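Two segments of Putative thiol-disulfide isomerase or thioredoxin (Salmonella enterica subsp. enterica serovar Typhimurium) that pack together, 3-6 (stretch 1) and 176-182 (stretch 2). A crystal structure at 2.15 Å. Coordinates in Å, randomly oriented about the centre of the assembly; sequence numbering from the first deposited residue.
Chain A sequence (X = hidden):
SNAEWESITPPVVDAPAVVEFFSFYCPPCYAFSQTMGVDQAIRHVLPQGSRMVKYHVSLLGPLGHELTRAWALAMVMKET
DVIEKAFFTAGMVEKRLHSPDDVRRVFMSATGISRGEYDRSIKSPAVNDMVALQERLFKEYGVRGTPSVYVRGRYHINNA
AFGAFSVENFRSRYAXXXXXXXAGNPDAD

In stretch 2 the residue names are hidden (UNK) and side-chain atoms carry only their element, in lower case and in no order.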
# COMPACT_ATOMS: atom_id res chain seq x y z
N ALA A 3 7.60 10.95 17.82
CA ALA A 3 6.21 10.50 17.79
C ALA A 3 5.27 11.51 17.14
O ALA A 3 4.47 12.12 17.85
CB ALA A 3 5.75 10.19 19.20
N GLU A 4 5.31 11.65 15.81
CA GLU A 4 4.56 12.76 15.17
C GLU A 4 3.62 12.43 13.99
O GLU A 4 3.81 11.47 13.25
CB GLU A 4 5.51 13.90 14.83
CG GLU A 4 4.97 15.09 14.09
CD GLU A 4 5.47 16.38 14.73
OE1 GLU A 4 5.72 16.37 15.96
OE2 GLU A 4 5.64 17.40 14.02
N TRP A 5 2.61 13.28 13.85
CA TRP A 5 1.43 13.03 13.04
C TRP A 5 0.69 14.37 12.93
O TRP A 5 0.90 15.27 13.74
CB TRP A 5 0.53 11.97 13.70
CG TRP A 5 0.09 12.31 15.14
CD1 TRP A 5 0.70 11.92 16.31
CD2 TRP A 5 -1.02 13.13 15.53
NE1 TRP A 5 0.03 12.45 17.39
CE2 TRP A 5 -1.03 13.19 16.94
CE3 TRP A 5 -2.00 13.83 14.81
CZ2 TRP A 5 -1.98 13.92 17.64
CZ3 TRP A 5 -2.96 14.54 15.52
CH2 TRP A 5 -2.94 14.58 16.92
N GLU A 6 -0.15 14.49 11.91
CA GLU A 6 -0.92 15.71 11.70
C GLU A 6 -2.34 15.29 11.34
O GLU A 6 -2.53 14.28 10.66
CB GLU A 6 -0.32 16.55 10.57
CG GLU A 6 -0.13 15.75 9.27
CD GLU A 6 0.55 16.55 8.16
OE1 GLU A 6 0.45 16.13 6.99
OE2 GLU A 6 1.19 17.59 8.45
N UNK A 176 4.18 2.30 17.75
CA UNK A 176 3.70 2.83 19.01
C UNK A 176 2.79 4.03 18.77
O UNK A 176 1.73 4.16 19.37
c UNK A 176 4.86 3.21 19.93
N UNK A 177 3.21 4.90 17.86
CA UNK A 177 2.40 6.05 17.51
C UNK A 177 1.10 5.65 16.81
O UNK A 177 0.04 6.19 17.12
c UNK A 177 4.23 7.75 17.59
c UNK A 177 3.20 7.08 16.69
c UNK A 177 2.27 8.12 16.07
N UNK A 178 1.16 4.70 15.89
CA UNK A 178 -0.06 4.22 15.26
C UNK A 178 -1.00 3.58 16.26
O UNK A 178 -2.21 3.83 16.24
c UNK A 178 0.22 3.25 14.13
c UNK A 178 -1.09 2.58 13.66
c UNK A 178 0.88 4.01 13.01
N UNK A 179 -0.44 2.74 17.13
CA UNK A 179 -1.18 2.15 18.23
C UNK A 179 -1.90 3.23 19.07
O UNK A 179 -3.12 3.17 19.26
n UNK A 179 2.72 0.89 22.38
c UNK A 179 0.11 0.24 21.42
n UNK A 179 0.50 1.47 22.09
n UNK A 179 1.95 2.92 23.13
c UNK A 179 1.73 1.75 22.53
c UNK A 179 -0.91 0.57 20.29
c UNK A 179 -0.23 1.34 19.12
N UNK A 180 -1.16 4.22 19.54
CA UNK A 180 -1.75 5.33 20.30
C UNK A 180 -2.96 5.96 19.60
O UNK A 180 -4.00 6.19 20.20
c UNK A 180 -0.69 6.40 20.57
c UNK A 180 0.64 9.16 20.33
c UNK A 180 -1.28 7.71 21.11
n UNK A 180 1.84 9.95 20.76
c UNK A 180 -0.17 8.67 21.54
N UNK A 181 -2.81 6.23 18.31
CA UNK A 181 -3.83 6.89 17.52
C UNK A 181 -5.03 6.00 17.24
O UNK A 181 -6.12 6.48 16.90
c UNK A 181 -2.90 9.79 16.96
c UNK A 181 -1.65 8.87 14.97
c UNK A 181 -2.24 8.55 16.34
c UNK A 181 -3.24 7.39 16.21
N UNK A 182 -4.83 4.69 17.36
CA UNK A 182 -5.93 3.76 17.22
C UNK A 182 -6.69 3.58 18.53
O UNK A 182 -7.71 2.91 18.56
c UNK A 182 -6.46 2.26 14.58
c UNK A 182 -4.26 1.18 14.91
c UNK A 182 -5.41 2.40 16.78
c UNK A 182 -5.14 2.36 15.27

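Position 176 carries a single side-chain carbon, bonded to CA and to nothing further. That carbon touches nothing on stretch 1, so no contact helps to identify it, but one lone CB is sufficient: the residue is Ala176. Its backbone O accepts a hydrogen bond from N of position 180 at 2.9 Å, the i to i+4 spacing of an α-helix.

Position 177 has three side-chain carbons, one bonded to CA and carrying the other two. One methyl of this fork lies 3.3 Å from Ala3 CB and the other 4.1 Å from Trp5 CD1. A fork at CB with carbon on both arms and nothing beyond them defines valine, hence Val177. Its CA lies 5.9 Å from the CA of Ala3, and its CA-to-CB bond points toward stretch 1. With chi1 at 167° (t), the two methyls reach different neighbours: Val177 CG2 makes the tight apolar approach to Ala3 CB, whereas Val177 CG1 is the one near Trp5 CD1, oblique to the indole.

At position 178 the same pattern recurs, three carbons forked at CB, and the side chain touches nothing on stretch 1. This is Val178, also a t rotamer and buried, but against other parts of the protein.

Position 179 shows a run of three carbons, then a nitrogen, then a carbon bearing two more nitrogens. The side chain is exposed and touches nothing on stretch 1. That terminal group is a guanidinium, so the residue is Arg179.

Position 180 has four carbons in an unbranched row ending in one nitrogen. The terminal nitrogen is 4.2 Å from Ala3 CB, and the carbon bonded to it is 4.5 Å from Trp5 NE1. An amine at the end of such a chain identifies Lys180. Its chi angles are t, t, p, t, and the end of the chain, Lys180 CE and NZ, lies beside stretch 1. Neither pair is a hydrogen bond; these are packing contacts at the exposed margin.

Position 181 holds four carbons, forked at the second, with two terminal methyls near the indole of Trp5. A fork at the second carbon rather than at CB means leucine, Leu181, with chi1 -69° (m) and chi2 176° (t). Leu181 CD1 is 3.9 Å from Trp5 CG. Leu181 CD2 lies 3.9 Å from the centroid of the five-membered ring and only 11° off its normal, a CH-pi contact over the face.

Position 182 repeats the four-carbon fork at the second atom and touches nothing on stretch 1; it is therefore Leu182.

The contact thus rests on positions 177, 180 and 181, whose i, i+3, i+4 spacing brings them to one side of the helix. No hydrogen bond crosses between the stretches, which bury 241 Å² in total, and the closest contacts are between side chains: Val177 meets Ala3 and Trp5, Leu181 covers a face of the indole, and Lys180 extends along the exposed border.

Stretch 2 176-182: AVVRKLL
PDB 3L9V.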